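Local coordinates for protein botulinum neurotoxin type C1 (Clostridium botulinum, PDB 3R4S) that binds gangliosides through the receptor-binding part of its heavy chain, allowing this clostridial neurotoxin to enter cells, at residues Val33-Asp38 against Gly59-Thr64; Gly52-Asp57 against Ser203-Met208; Gln270-Thr275 against His401-Pro406; Tyr329-Ser334 against Thr389-Leu394; Ile354-Gln359 against Ile371-Phe376. All coordinates share one frame; numbering follows the deposited sequence.

Contact 1. Residues Val33-Asp38 against Gly59-Thr64; sequences VSEEGD and GKVIVT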
# COMPACT_ATOMS: atom_id res chain seq x y z
N VAL A 33 7.55 20.47 18.49
CA VAL A 33 6.45 19.61 18.10
C VAL A 33 5.54 19.37 19.28
O VAL A 33 5.99 18.94 20.34
CB VAL A 33 6.95 18.23 17.62
CG1 VAL A 33 5.77 17.37 17.14
CG2 VAL A 33 8.01 18.38 16.54
N SER A 34 4.25 19.64 19.12
CA SER A 34 3.30 19.32 20.17
C SER A 34 2.11 18.53 19.65
O SER A 34 1.80 18.55 18.45
CB SER A 34 2.85 20.59 20.90
OG SER A 34 2.12 21.43 20.04
N GLU A 35 1.45 17.82 20.55
CA GLU A 35 0.25 17.06 20.22
C GLU A 35 -0.92 17.52 21.06
O GLU A 35 -0.76 17.88 22.22
CB GLU A 35 0.45 15.57 20.47
CG GLU A 35 1.36 14.90 19.48
CD GLU A 35 2.74 14.68 20.03
OE1 GLU A 35 3.16 13.50 20.16
OE2 GLU A 35 3.41 15.69 20.34
N GLU A 36 -2.10 17.50 20.45
CA GLU A 36 -3.35 17.78 21.13
C GLU A 36 -4.37 16.76 20.66
O GLU A 36 -4.32 16.33 19.51
CB GLU A 36 -3.85 19.19 20.80
CG GLU A 36 -2.89 20.29 21.24
CD GLU A 36 -3.36 21.68 20.84
OE1 GLU A 36 -4.55 21.83 20.49
OE2 GLU A 36 -2.53 22.62 20.88
N GLY A 37 -5.29 16.39 21.54
CA GLY A 37 -6.35 15.47 21.18
C GLY A 37 -5.87 14.03 21.06
O GLY A 37 -4.86 13.65 21.64
N ASP A 38 -6.60 13.25 20.28
CA ASP A 38 -6.34 11.83 20.12
C ASP A 38 -5.28 11.57 19.06
O ASP A 38 -5.60 11.44 17.88
CB ASP A 38 -7.64 11.11 19.74
CG ASP A 38 -7.51 9.60 19.75
OD1 ASP A 38 -8.55 8.93 19.61
OD2 ASP A 38 -6.38 9.08 19.88
N GLY A 59 -7.21 14.31 16.92
CA GLY A 59 -5.79 14.56 17.03
C GLY A 59 -5.30 15.71 16.18
O GLY A 59 -5.80 15.97 15.08
N LYS A 60 -4.29 16.39 16.70
CA LYS A 60 -3.70 17.55 16.05
C LYS A 60 -2.21 17.49 16.38
O LYS A 60 -1.84 17.43 17.55
CB LYS A 60 -4.35 18.80 16.66
CG LYS A 60 -4.09 20.11 15.95
CD LYS A 60 -4.89 21.25 16.63
CE LYS A 60 -4.65 22.58 15.94
NZ LYS A 60 -5.33 23.72 16.64
N VAL A 61 -1.35 17.45 15.36
CA VAL A 61 0.08 17.54 15.59
C VAL A 61 0.58 18.85 15.00
O VAL A 61 0.40 19.11 13.82
CB VAL A 61 0.85 16.37 14.94
CG1 VAL A 61 2.35 16.57 15.09
CG2 VAL A 61 0.42 15.03 15.54
N ILE A 62 1.19 19.69 15.84
CA ILE A 62 1.64 21.00 15.40
C ILE A 62 3.16 21.08 15.40
O ILE A 62 3.80 20.90 16.44
CB ILE A 62 1.09 22.09 16.31
CG1 ILE A 62 -0.42 21.96 16.46
CG2 ILE A 62 1.48 23.46 15.79
CD1 ILE A 62 -1.01 22.93 17.45
N VAL A 63 3.75 21.36 14.23
CA VAL A 63 5.19 21.54 14.12
C VAL A 63 5.48 23.03 13.96
O VAL A 63 4.94 23.68 13.06
CB VAL A 63 5.78 20.80 12.90
CG1 VAL A 63 7.28 21.02 12.81
CG2 VAL A 63 5.45 19.31 12.97
N THR A 64 6.32 23.57 14.84
CA THR A 64 6.72 24.97 14.76
C THR A 64 8.20 25.06 14.46
O THR A 64 9.04 24.78 15.31
CB THR A 64 6.38 25.74 16.04
OG1 THR A 64 4.98 25.61 16.31
CG2 THR A 64 6.73 27.23 15.88
O HOH W 1 -7.77 11.79 16.22
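Glu36 and Ile62 lose the most surface where strand 33-36 runs antiparallel to strand 60-64. Glu36 forms a hydrogen-bonded pair with Lys60: Glu36 N donates to Lys60 O over 2.9 Å, and Lys60 N returns a more bent bond to Glu36 O. Their side chains lie side by side, the lysine fully extended, so its CD packs 3.9 Å from Glu36 OE1. The Glu36 side chain crosses that of Ile62 obliquely, OE2 lying 3.8 Å from CD1. Two pairs further along, Ser34 and Ile62 exchange two nearly straight backbone bonds, and Ser34 OG lies 3.9 Å from Ile62 CB. On the face of Val33, Glu35, Val61 and Val63, the two valines of 60-64 are buried. Val33 CG1 meets Val61 CG1 at 4.1 Å; Leu23 packs on both and Leu16 on Val33. Beyond the strand, a water joins Asp38 O to Gly59 N. Glu36 OE1 and Lys60 NZ stand 4.4 Å apart, so their charges probably attract without forming a salt bridge; direct hydrogen bonding is left to the backbone.

Contact 2. Residues Gly52-Asp57 against Ser203-Met208; sequences GSSGED and SDNINM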
# COMPACT_ATOMS: atom_id res chain seq x y z
N GLY A 52 -7.64 10.99 13.50
CA GLY A 52 -9.00 10.73 13.09
C GLY A 52 -9.71 12.03 12.78
O GLY A 52 -9.25 13.10 13.18
N SER A 53 -10.82 11.94 12.06
CA SER A 53 -11.54 13.13 11.60
C SER A 53 -12.72 13.55 12.48
O SER A 53 -13.18 14.68 12.39
CB SER A 53 -12.03 12.95 10.17
OG SER A 53 -13.04 11.95 10.11
N SER A 54 -13.23 12.65 13.31
CA SER A 54 -14.46 12.96 14.03
C SER A 54 -14.26 13.41 15.48
O SER A 54 -13.41 12.89 16.20
CB SER A 54 -15.45 11.80 13.94
OG SER A 54 -14.95 10.66 14.62
N GLY A 55 -15.04 14.41 15.88
CA GLY A 55 -15.05 14.87 17.26
C GLY A 55 -14.24 16.12 17.46
O GLY A 55 -13.40 16.47 16.62
N GLU A 56 -14.47 16.82 18.57
CA GLU A 56 -13.70 18.02 18.87
C GLU A 56 -12.33 17.63 19.42
O GLU A 56 -11.37 18.39 19.32
CB GLU A 56 -14.44 18.91 19.88
CG GLU A 56 -15.59 19.71 19.28
CD GLU A 56 -16.23 20.67 20.28
OE1 GLU A 56 -16.76 21.71 19.84
OE2 GLU A 56 -16.18 20.38 21.50
N ASP A 57 -12.26 16.42 19.98
CA ASP A 57 -11.01 15.90 20.53
C ASP A 57 -10.18 15.13 19.49
O ASP A 57 -9.36 14.28 19.85
CB ASP A 57 -11.30 14.97 21.72
CG ASP A 57 -11.94 13.66 21.28
OD1 ASP A 57 -12.83 13.71 20.40
OD2 ASP A 57 -11.55 12.59 21.82
N SER A 203 -20.78 12.48 7.37
CA SER A 203 -20.08 11.35 6.75
C SER A 203 -19.29 10.49 7.74
O SER A 203 -19.20 10.81 8.92
CB SER A 203 -19.16 11.83 5.62
OG SER A 203 -19.90 12.20 4.46
N ASP A 204 -18.74 9.39 7.24
CA ASP A 204 -17.97 8.47 8.07
C ASP A 204 -16.66 9.08 8.54
O ASP A 204 -16.02 9.84 7.81
CB ASP A 204 -17.67 7.18 7.30
CG ASP A 204 -18.93 6.47 6.81
OD1 ASP A 204 -20.01 6.68 7.40
OD2 ASP A 204 -18.84 5.71 5.82
N ASN A 205 -16.25 8.75 9.76
CA ASN A 205 -14.91 9.08 10.22
C ASN A 205 -13.89 8.47 9.26
O ASN A 205 -14.10 7.37 8.72
CB ASN A 205 -14.71 8.57 11.65
CG ASN A 205 -13.24 8.66 12.14
OD1 ASN A 205 -12.82 9.68 12.72
ND2 ASN A 205 -12.48 7.59 11.94
N ILE A 206 -12.81 9.20 8.99
CA ILE A 206 -11.66 8.61 8.33
C ILE A 206 -10.47 8.69 9.26
O ILE A 206 -10.43 9.53 10.16
CB ILE A 206 -11.30 9.30 7.00
CG1 ILE A 206 -10.99 10.77 7.22
CG2 ILE A 206 -12.41 9.10 5.96
CD1 ILE A 206 -10.44 11.47 5.97
N ASN A 207 -9.51 7.81 9.06
CA ASN A 207 -8.23 7.91 9.75
C ASN A 207 -7.14 8.26 8.76
O ASN A 207 -7.22 7.93 7.58
CB ASN A 207 -7.86 6.59 10.44
CG ASN A 207 -8.74 6.28 11.62
OD1 ASN A 207 -9.30 5.19 11.73
ND2 ASN A 207 -8.86 7.24 12.53
N MET A 208 -6.11 8.93 9.26
CA MET A 208 -4.92 9.17 8.45
C MET A 208 -3.71 8.75 9.27
O MET A 208 -3.62 9.09 10.46
CB MET A 208 -4.84 10.64 8.04
CG MET A 208 -3.52 11.02 7.37
SD MET A 208 -3.44 12.78 6.94
CE MET A 208 -3.18 13.54 8.55
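The backbones of 52-57 and 203-208 meet as one antiparallel, non-hydrogen-bonded pair, Gly52 with Asn207, whose CA atoms are 4.4 Å apart, before the chain of 52-57 swings off into a loop. Glycine suits that position because Asn207 ND2 packs 3.5 Å from Gly52 CA, where a CB would be tight. The next residues rely on side chains to continue the join. Ser53 OG lies between its own backbone N and carbonyl carbon (chi1 67°) and so turns to accept a nearly straight bond from Ile206 N at 3.0 Å. Ser53 N makes weak bonds to Ile206 O and Asn205 OD1.

Asn205 holds CG anti to its backbone N (chi1 170°), which carries the amide across to the serines. Its OD1 takes two bonds from Ser54: the backbone N, at 3.1 Å, approaches in the carbonyl plane, whereas OG, at 3.0 Å, comes from above that plane. An asparagine oxygen in effect stands in for a strand carbonyl, and the short serine can donate from both main chain and side chain. Ile206 instead is buried, its CG1 3.8 Å from Ser53 CB and its side chain against Ile190 and Tyr96. Strands 49-52 and 207-216 are antiparallel neighbours, and this appears to be where their pairing ends, in a sheet of the lectin-like jelly-roll domain belonging to the concanavalin clan.

Contact 3. Residues Gln270-Thr275 against His401-Pro406; sequences QIVFNT and HNYLVP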
# COMPACT_ATOMS: atom_id res chain seq x y z
N GLN A 270 -11.92 -28.24 -4.94
CA GLN A 270 -11.27 -27.40 -5.93
C GLN A 270 -11.58 -25.94 -5.61
O GLN A 270 -12.74 -25.55 -5.54
CB GLN A 270 -11.76 -27.73 -7.34
CG GLN A 270 -11.17 -26.81 -8.42
CD GLN A 270 -9.65 -26.71 -8.32
OE1 GLN A 270 -9.09 -25.62 -8.19
NE2 GLN A 270 -8.98 -27.85 -8.35
N ILE A 271 -10.54 -25.14 -5.41
CA ILE A 271 -10.75 -23.70 -5.22
C ILE A 271 -11.23 -23.08 -6.52
O ILE A 271 -10.73 -23.41 -7.60
CB ILE A 271 -9.47 -22.99 -4.77
CG1 ILE A 271 -9.03 -23.54 -3.41
CG2 ILE A 271 -9.71 -21.48 -4.69
CD1 ILE A 271 -7.70 -23.00 -2.94
N VAL A 272 -12.22 -22.20 -6.40
CA VAL A 272 -12.76 -21.50 -7.56
C VAL A 272 -12.96 -20.03 -7.21
O VAL A 272 -13.10 -19.68 -6.03
CB VAL A 272 -14.11 -22.10 -8.01
CG1 VAL A 272 -13.95 -23.58 -8.32
CG2 VAL A 272 -15.18 -21.88 -6.94
N PHE A 273 -12.98 -19.18 -8.22
CA PHE A 273 -13.18 -17.76 -7.99
C PHE A 273 -14.57 -17.32 -8.43
O PHE A 273 -14.96 -17.52 -9.58
CB PHE A 273 -12.10 -16.94 -8.70
CG PHE A 273 -10.73 -17.12 -8.11
CD1 PHE A 273 -10.31 -16.33 -7.05
CD2 PHE A 273 -9.86 -18.07 -8.60
CE1 PHE A 273 -9.04 -16.49 -6.50
CE2 PHE A 273 -8.59 -18.24 -8.06
CZ PHE A 273 -8.18 -17.45 -7.00
N ASN A 274 -15.31 -16.72 -7.51
CA ASN A 274 -16.66 -16.23 -7.78
C ASN A 274 -16.71 -14.71 -7.78
O ASN A 274 -16.00 -14.05 -7.02
CB ASN A 274 -17.64 -16.76 -6.73
CG ASN A 274 -17.89 -18.25 -6.84
OD1 ASN A 274 -17.48 -18.90 -7.81
ND2 ASN A 274 -18.56 -18.81 -5.84
N THR A 275 -17.59 -14.15 -8.61
CA THR A 275 -17.78 -12.71 -8.67
C THR A 275 -18.33 -12.13 -7.36
O THR A 275 -19.31 -12.63 -6.81
CB THR A 275 -18.69 -12.35 -9.85
OG1 THR A 275 -18.07 -12.78 -11.06
CG2 THR A 275 -18.92 -10.85 -9.92
N HIS A 401 -17.77 -28.16 -16.67
CA HIS A 401 -18.04 -26.74 -16.82
C HIS A 401 -16.77 -25.91 -16.61
O HIS A 401 -15.81 -26.37 -16.00
CB HIS A 401 -19.13 -26.29 -15.83
CG HIS A 401 -20.44 -26.98 -16.04
ND1 HIS A 401 -21.35 -26.57 -16.99
CD2 HIS A 401 -20.99 -28.06 -15.44
CE1 HIS A 401 -22.41 -27.36 -16.96
NE2 HIS A 401 -22.21 -28.27 -16.02
N ASN A 402 -16.79 -24.68 -17.12
CA ASN A 402 -15.69 -23.75 -16.93
C ASN A 402 -15.71 -23.11 -15.54
O ASN A 402 -16.73 -22.59 -15.10
CB ASN A 402 -15.74 -22.66 -18.00
CG ASN A 402 -15.09 -23.10 -19.29
OD1 ASN A 402 -14.16 -23.90 -19.29
ND2 ASN A 402 -15.57 -22.56 -20.41
N TYR A 403 -14.57 -23.17 -14.85
CA TYR A 403 -14.38 -22.46 -13.59
C TYR A 403 -13.08 -21.67 -13.64
O TYR A 403 -12.12 -22.08 -14.27
CB TYR A 403 -14.33 -23.43 -12.41
CG TYR A 403 -15.59 -24.24 -12.19
CD1 TYR A 403 -16.61 -23.77 -11.36
CD2 TYR A 403 -15.77 -25.47 -12.81
CE1 TYR A 403 -17.77 -24.51 -11.15
CE2 TYR A 403 -16.92 -26.21 -12.62
CZ TYR A 403 -17.91 -25.73 -11.79
OH TYR A 403 -19.06 -26.46 -11.59
N LEU A 404 -13.07 -20.53 -12.95
CA LEU A 404 -11.85 -19.74 -12.79
C LEU A 404 -11.15 -20.26 -11.54
O LEU A 404 -11.71 -20.18 -10.45
CB LEU A 404 -12.20 -18.25 -12.64
CG LEU A 404 -11.04 -17.24 -12.58
CD1 LEU A 404 -10.18 -17.32 -13.83
CD2 LEU A 404 -11.60 -15.84 -12.41
N VAL A 405 -9.95 -20.80 -11.70
CA VAL A 405 -9.28 -21.54 -10.62
C VAL A 405 -7.82 -21.11 -10.48
O VAL A 405 -7.21 -20.69 -11.46
CB VAL A 405 -9.32 -23.06 -10.89
CG1 VAL A 405 -10.76 -23.54 -11.02
CG2 VAL A 405 -8.53 -23.41 -12.17
N PRO A 406 -7.26 -21.22 -9.26
CA PRO A 406 -5.82 -20.96 -9.13
C PRO A 406 -5.04 -22.13 -9.70
O PRO A 406 -5.50 -23.29 -9.63
CB PRO A 406 -5.62 -20.86 -7.62
CG PRO A 406 -6.65 -21.77 -7.04
CD PRO A 406 -7.86 -21.65 -7.98
O HOH W 2 -15.33 -19.82 -11.34
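Leu404 O is gripped by one conventional hydrogen bond, from Phe273 N at 2.8 Å and nearly along the C=O axis, and by a CA-H...O contact from Val272 CA at 3.3 Å. A water extends the join, donating to Phe273 O and accepting from Leu404 N, although the strands cross at 110°. The rest is apolar. Phe273 CG is anti to the carbonyl carbon (chi1 -68°), which lays the ring edge along the Leu404-Pro406 backbone; CE2 reaches Pro406 CD at 3.5 Å. Proline fits here, offering a compact hydrocarbon flank and no N-H to satisfy, and Ile271 CG2 packs on the same CD at 3.8 Å. Val272 CG1 lies alongside Tyr403, 4.0 Å from CD1, while the tyrosine hydroxyl is held by Asp397. In this beta-trefoil domain, strand 270-275 pairs with strand 262-267, which carries Tyr265, Ala266 and Asn267 of the N-acetyl-beta-neuraminic acid pocket. It is laid across strand 401-409, which runs beside strand 381-392; Ile387 packs on Phe273, Leu343 on Ile271 and Ile341 on Pro406.

Contact 4. Residues Tyr329-Ser334 against Thr389-Leu394; sequences YADNHS and TYRFRL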
# COMPACT_ATOMS: atom_id res chain seq x y z
N TYR A 329 -7.96 -29.42 -18.47
CA TYR A 329 -8.65 -29.30 -19.74
C TYR A 329 -9.11 -27.87 -19.91
O TYR A 329 -9.69 -27.29 -18.99
CB TYR A 329 -9.85 -30.25 -19.81
CG TYR A 329 -9.49 -31.69 -19.52
CD1 TYR A 329 -9.19 -32.57 -20.54
CD2 TYR A 329 -9.43 -32.15 -18.21
CE1 TYR A 329 -8.83 -33.89 -20.28
CE2 TYR A 329 -9.07 -33.47 -17.93
CZ TYR A 329 -8.78 -34.33 -18.97
OH TYR A 329 -8.43 -35.63 -18.69
N ALA A 330 -8.86 -27.30 -21.08
CA ALA A 330 -9.28 -25.93 -21.38
C ALA A 330 -9.92 -25.88 -22.76
O ALA A 330 -9.53 -26.62 -23.66
CB ALA A 330 -8.09 -24.99 -21.30
N ASP A 331 -10.89 -24.99 -22.92
CA ASP A 331 -11.62 -24.84 -24.18
C ASP A 331 -10.72 -24.75 -25.40
O ASP A 331 -10.88 -25.52 -26.36
CB ASP A 331 -12.57 -23.64 -24.13
CG ASP A 331 -13.84 -23.94 -23.38
OD1 ASP A 331 -14.67 -23.02 -23.21
OD2 ASP A 331 -13.99 -25.10 -22.96
N ASN A 332 -9.77 -23.82 -25.39
CA ASN A 332 -8.88 -23.67 -26.54
C ASN A 332 -7.39 -23.76 -26.21
O ASN A 332 -6.64 -24.47 -26.88
CB ASN A 332 -9.21 -22.40 -27.32
CG ASN A 332 -10.46 -22.55 -28.18
OD1 ASN A 332 -10.51 -23.41 -29.07
ND2 ASN A 332 -11.47 -21.72 -27.92
N HIS A 333 -6.98 -23.03 -25.17
CA HIS A 333 -5.59 -23.04 -24.74
C HIS A 333 -5.08 -24.47 -24.54
O HIS A 333 -5.85 -25.38 -24.26
CB HIS A 333 -5.43 -22.24 -23.45
CG HIS A 333 -5.93 -20.83 -23.56
ND1 HIS A 333 -7.26 -20.53 -23.76
CD2 HIS A 333 -5.28 -19.64 -23.49
CE1 HIS A 333 -7.41 -19.22 -23.82
NE2 HIS A 333 -6.23 -18.66 -23.66
N SER A 334 -3.77 -24.66 -24.71
CA SER A 334 -3.17 -25.92 -24.30
C SER A 334 -3.04 -25.85 -22.79
O SER A 334 -3.10 -24.76 -22.21
CB SER A 334 -1.80 -26.13 -24.96
OG SER A 334 -1.30 -27.43 -24.69
N THR A 389 -9.08 -20.22 -16.62
CA THR A 389 -10.38 -20.85 -16.76
C THR A 389 -10.23 -22.25 -17.34
O THR A 389 -9.75 -22.41 -18.45
CB THR A 389 -11.29 -20.01 -17.67
OG1 THR A 389 -11.52 -18.74 -17.06
CG2 THR A 389 -12.64 -20.72 -17.91
N TYR A 390 -10.62 -23.26 -16.56
CA TYR A 390 -10.49 -24.65 -17.00
C TYR A 390 -11.76 -25.47 -16.77
O TYR A 390 -12.65 -25.07 -16.00
CB TYR A 390 -9.28 -25.30 -16.32
CG TYR A 390 -7.99 -24.58 -16.62
CD1 TYR A 390 -7.21 -24.93 -17.71
CD2 TYR A 390 -7.56 -23.52 -15.82
CE1 TYR A 390 -6.03 -24.26 -18.00
CE2 TYR A 390 -6.38 -22.84 -16.10
CZ TYR A 390 -5.62 -23.21 -17.19
OH TYR A 390 -4.45 -22.55 -17.47
N ARG A 391 -11.85 -26.62 -17.43
CA ARG A 391 -13.05 -27.45 -17.39
C ARG A 391 -12.97 -28.51 -16.30
O ARG A 391 -12.04 -29.31 -16.26
CB ARG A 391 -13.27 -28.13 -18.75
CG ARG A 391 -13.73 -27.19 -19.85
CD ARG A 391 -15.23 -27.32 -20.09
NE ARG A 391 -15.70 -26.33 -21.04
CZ ARG A 391 -16.98 -26.00 -21.23
NH1 ARG A 391 -17.94 -26.59 -20.53
NH2 ARG A 391 -17.28 -25.07 -22.13
N PHE A 392 -13.96 -28.52 -15.41
CA PHE A 392 -14.02 -29.50 -14.33
C PHE A 392 -15.44 -30.06 -14.20
O PHE A 392 -16.40 -29.49 -14.72
CB PHE A 392 -13.70 -28.85 -12.97
CG PHE A 392 -12.30 -28.32 -12.83
CD1 PHE A 392 -11.31 -29.09 -12.21
CD2 PHE A 392 -11.98 -27.04 -13.25
CE1 PHE A 392 -10.02 -28.59 -12.05
CE2 PHE A 392 -10.70 -26.54 -13.08
CZ PHE A 392 -9.72 -27.31 -12.49
N ARG A 393 -15.55 -31.17 -13.48
CA ARG A 393 -16.83 -31.64 -12.98
C ARG A 393 -16.76 -31.50 -11.46
O ARG A 393 -16.07 -32.26 -10.79
CB ARG A 393 -17.06 -33.11 -13.34
CG ARG A 393 -17.16 -33.38 -14.83
CD ARG A 393 -17.53 -34.86 -15.11
NE ARG A 393 -17.70 -35.09 -16.54
CZ ARG A 393 -16.74 -35.50 -17.35
NH1 ARG A 393 -15.52 -35.74 -16.88
NH2 ARG A 393 -16.99 -35.67 -18.64
N LEU A 394 -17.48 -30.52 -10.93
CA LEU A 394 -17.49 -30.30 -9.49
C LEU A 394 -18.92 -30.35 -8.97
O LEU A 394 -19.87 -30.10 -9.70
CB LEU A 394 -16.87 -28.94 -9.16
CG LEU A 394 -15.50 -28.59 -9.75
CD1 LEU A 394 -15.14 -27.13 -9.44
CD2 LEU A 394 -14.43 -29.54 -9.22
O HOH W 3 -9.37 -29.07 -15.82
O HOH W 4 -11.73 -23.43 -20.62
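In the beta-trefoil domain of the receptor-binding region, the loop 329-334 is pinned to the end of strand 381-392. The backbone supplies one strong link: Arg391 N donates to Tyr329 O over 2.7 Å, almost straight at 175° and in the carbonyl plane. The same Tyr329 O lies at the edge of the Tyr390 ring. Two waters flank the bond, one between Tyr329 N and Arg391 O, the other between Asp331 N and Thr389 O. Apolar packing is slight: the small methyl of Ala330, CB, approaches the Tyr390 ring obliquely, 3.7 Å from CD1. The ionic part joins Asp331 to Arg391, whose long chain bends at chi2 (-102°) to bring the guanidinium to the loop. Asp331 OD1 is also held by Asn402, and Arg391 NH1 by Arg400 O, so each charged group has a second partner. NH2 adds only weak, long bonds; the main link runs from Arg391 NE to the syn lone pair of Asp331 OD2, 2.9 Å away and in the guanidinium plane.

Contact 5. Residues Ile354-Gln359 against Ile371-Phe376; sequences IIFQIQ and IFKSNF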
# COMPACT_ATOMS: atom_id res chain seq x y z
N ILE A 354 2.24 -29.23 -0.89
CA ILE A 354 1.67 -28.00 -0.31
C ILE A 354 2.70 -26.89 -0.16
O ILE A 354 2.36 -25.77 0.26
CB ILE A 354 1.03 -28.22 1.07
CG1 ILE A 354 2.13 -28.37 2.13
CG2 ILE A 354 0.04 -29.40 1.04
CD1 ILE A 354 1.59 -28.36 3.54
N ILE A 355 3.95 -27.17 -0.53
CA ILE A 355 5.05 -26.24 -0.24
C ILE A 355 5.26 -25.17 -1.32
O ILE A 355 5.36 -25.48 -2.51
CB ILE A 355 6.37 -27.00 0.03
CG1 ILE A 355 6.18 -28.02 1.16
CG2 ILE A 355 7.50 -26.03 0.36
CD1 ILE A 355 7.42 -28.84 1.45
N PHE A 356 5.30 -23.91 -0.88
CA PHE A 356 5.53 -22.78 -1.78
C PHE A 356 6.64 -21.85 -1.28
O PHE A 356 7.03 -21.90 -0.09
CB PHE A 356 4.24 -21.98 -2.00
CG PHE A 356 3.16 -22.77 -2.70
CD1 PHE A 356 3.10 -22.80 -4.08
CD2 PHE A 356 2.23 -23.50 -1.97
CE1 PHE A 356 2.12 -23.53 -4.74
CE2 PHE A 356 1.25 -24.23 -2.61
CZ PHE A 356 1.19 -24.25 -4.00
N GLN A 357 7.17 -21.02 -2.18
CA GLN A 357 8.13 -19.98 -1.81
C GLN A 357 7.60 -18.63 -2.29
O GLN A 357 7.13 -18.52 -3.42
CB GLN A 357 9.50 -20.24 -2.43
CG GLN A 357 10.56 -19.19 -2.03
CD GLN A 357 11.96 -19.51 -2.56
OE1 GLN A 357 12.19 -19.55 -3.77
NE2 GLN A 357 12.91 -19.72 -1.65
N ILE A 358 7.66 -17.62 -1.42
CA ILE A 358 7.09 -16.31 -1.73
C ILE A 358 8.16 -15.26 -2.07
O ILE A 358 9.28 -15.33 -1.59
CB ILE A 358 6.17 -15.80 -0.60
CG1 ILE A 358 5.25 -14.69 -1.13
CG2 ILE A 358 7.00 -15.34 0.62
CD1 ILE A 358 4.01 -14.47 -0.27
N GLN A 359 7.79 -14.30 -2.93
CA GLN A 359 8.63 -13.15 -3.23
C GLN A 359 7.72 -11.93 -3.32
O GLN A 359 6.60 -12.04 -3.82
CB GLN A 359 9.36 -13.33 -4.58
CG GLN A 359 10.31 -14.54 -4.63
CD GLN A 359 11.56 -14.33 -3.78
OE1 GLN A 359 11.77 -13.25 -3.25
NE2 GLN A 359 12.38 -15.37 -3.64
N ILE A 371 4.23 -16.26 -6.11
CA ILE A 371 4.28 -17.45 -5.28
C ILE A 371 4.69 -18.63 -6.14
O ILE A 371 4.04 -18.94 -7.14
CB ILE A 371 2.94 -17.69 -4.59
CG1 ILE A 371 2.51 -16.43 -3.83
CG2 ILE A 371 3.02 -18.90 -3.64
CD1 ILE A 371 1.05 -16.45 -3.37
N PHE A 372 5.79 -19.25 -5.75
CA PHE A 372 6.42 -20.26 -6.57
C PHE A 372 6.29 -21.61 -5.88
O PHE A 372 6.45 -21.71 -4.66
CB PHE A 372 7.90 -19.92 -6.74
CG PHE A 372 8.14 -18.63 -7.49
CD1 PHE A 372 8.33 -18.64 -8.87
CD2 PHE A 372 8.15 -17.42 -6.81
CE1 PHE A 372 8.55 -17.46 -9.56
CE2 PHE A 372 8.37 -16.23 -7.49
CZ PHE A 372 8.58 -16.24 -8.86
N LYS A 373 6.01 -22.64 -6.68
CA LYS A 373 6.00 -24.02 -6.17
C LYS A 373 7.42 -24.44 -5.83
O LYS A 373 8.34 -24.29 -6.63
CB LYS A 373 5.41 -24.97 -7.20
CG LYS A 373 5.25 -26.40 -6.66
CD LYS A 373 4.12 -26.47 -5.61
CE LYS A 373 4.12 -27.82 -4.88
NZ LYS A 373 5.26 -27.93 -3.91
N SER A 374 7.59 -24.97 -4.62
CA SER A 374 8.92 -25.20 -4.08
C SER A 374 9.00 -26.55 -3.38
O SER A 374 7.99 -27.09 -2.97
CB SER A 374 9.23 -24.10 -3.06
OG SER A 374 10.49 -24.28 -2.44
N ASN A 375 10.22 -27.08 -3.24
CA ASN A 375 10.44 -28.21 -2.34
C ASN A 375 10.78 -27.70 -0.93
O ASN A 375 10.83 -26.48 -0.71
CB ASN A 375 11.50 -29.19 -2.88
CG ASN A 375 12.90 -28.58 -2.90
OD1 ASN A 375 13.07 -27.36 -2.98
ND2 ASN A 375 13.91 -29.44 -2.83
N PHE A 376 11.04 -28.60 0.00
CA PHE A 376 11.18 -28.22 1.42
C PHE A 376 12.30 -27.23 1.70
O PHE A 376 12.16 -26.37 2.56
CB PHE A 376 11.37 -29.46 2.30
CG PHE A 376 12.75 -30.06 2.22
CD1 PHE A 376 13.69 -29.81 3.21
CD2 PHE A 376 13.12 -30.85 1.14
CE1 PHE A 376 14.97 -30.36 3.14
CE2 PHE A 376 14.39 -31.39 1.05
CZ PHE A 376 15.32 -31.15 2.06
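Both phenylalanine rings meet a carbonyl oxygen at the edge: Phe372 O lies near the plane of the Phe356 ring, and Gln357 O in that of Phe372. Lys373 CD packs obliquely on Phe356 CE1 at 3.7 Å, Ile371 CG2 touches Phe356 CB at 3.7 Å, and Gln359 CG crosses to Phe372 CE2 at 3.8 Å. The backbones of Gln357 and Phe372 exchange two nearly straight bonds, 2.7 Å from Gln357 N to Phe372 O and 2.8 Å from Phe372 N to Gln357 O. Next along, Ile355 O takes two donors: Lys373 NZ in plane on a lone pair at 2.8 Å, and Ser374 N from above the plane at 3.1 Å. Lysine suits this buried spot because its bent chain folds the ammonium back onto carbonyls, including Asp352 O, which probably soften its charge. Ile355 CD1 packs against Phe376 CA. These strands form an antiparallel beta hairpin of the beta-trefoil domain; the side chain of Ile354, just ahead of it, lies about 4 Å from a bound N-acetyl-alpha-neuraminic acid.

How the contacts relate
From the N terminus, contact 1 closes a short loop of 20 residues, and contact 2 opens inside it and closes 145 residues later, so the two cross; they touch where Asp38 N meets Asp57 O. Both belong to the N-terminal, lectin-like domain: contact 1 pairs strands in one of its sheets, contact 2 in the other. Contacts 3 to 5 come after both along the chain, in the C-terminal, trefoil-clan domain, and are nested: contact 3 spans the longest loop of these three, contact 4 lies within it, and the hairpin of contact 5 within that. Contacts 3 and 4 meet through adjacent strands 381-392 and 401-409, while strand 367-374 carries contact 5 into the same sheet. Centres of contacts 1 and 4 are about 59 Å apart.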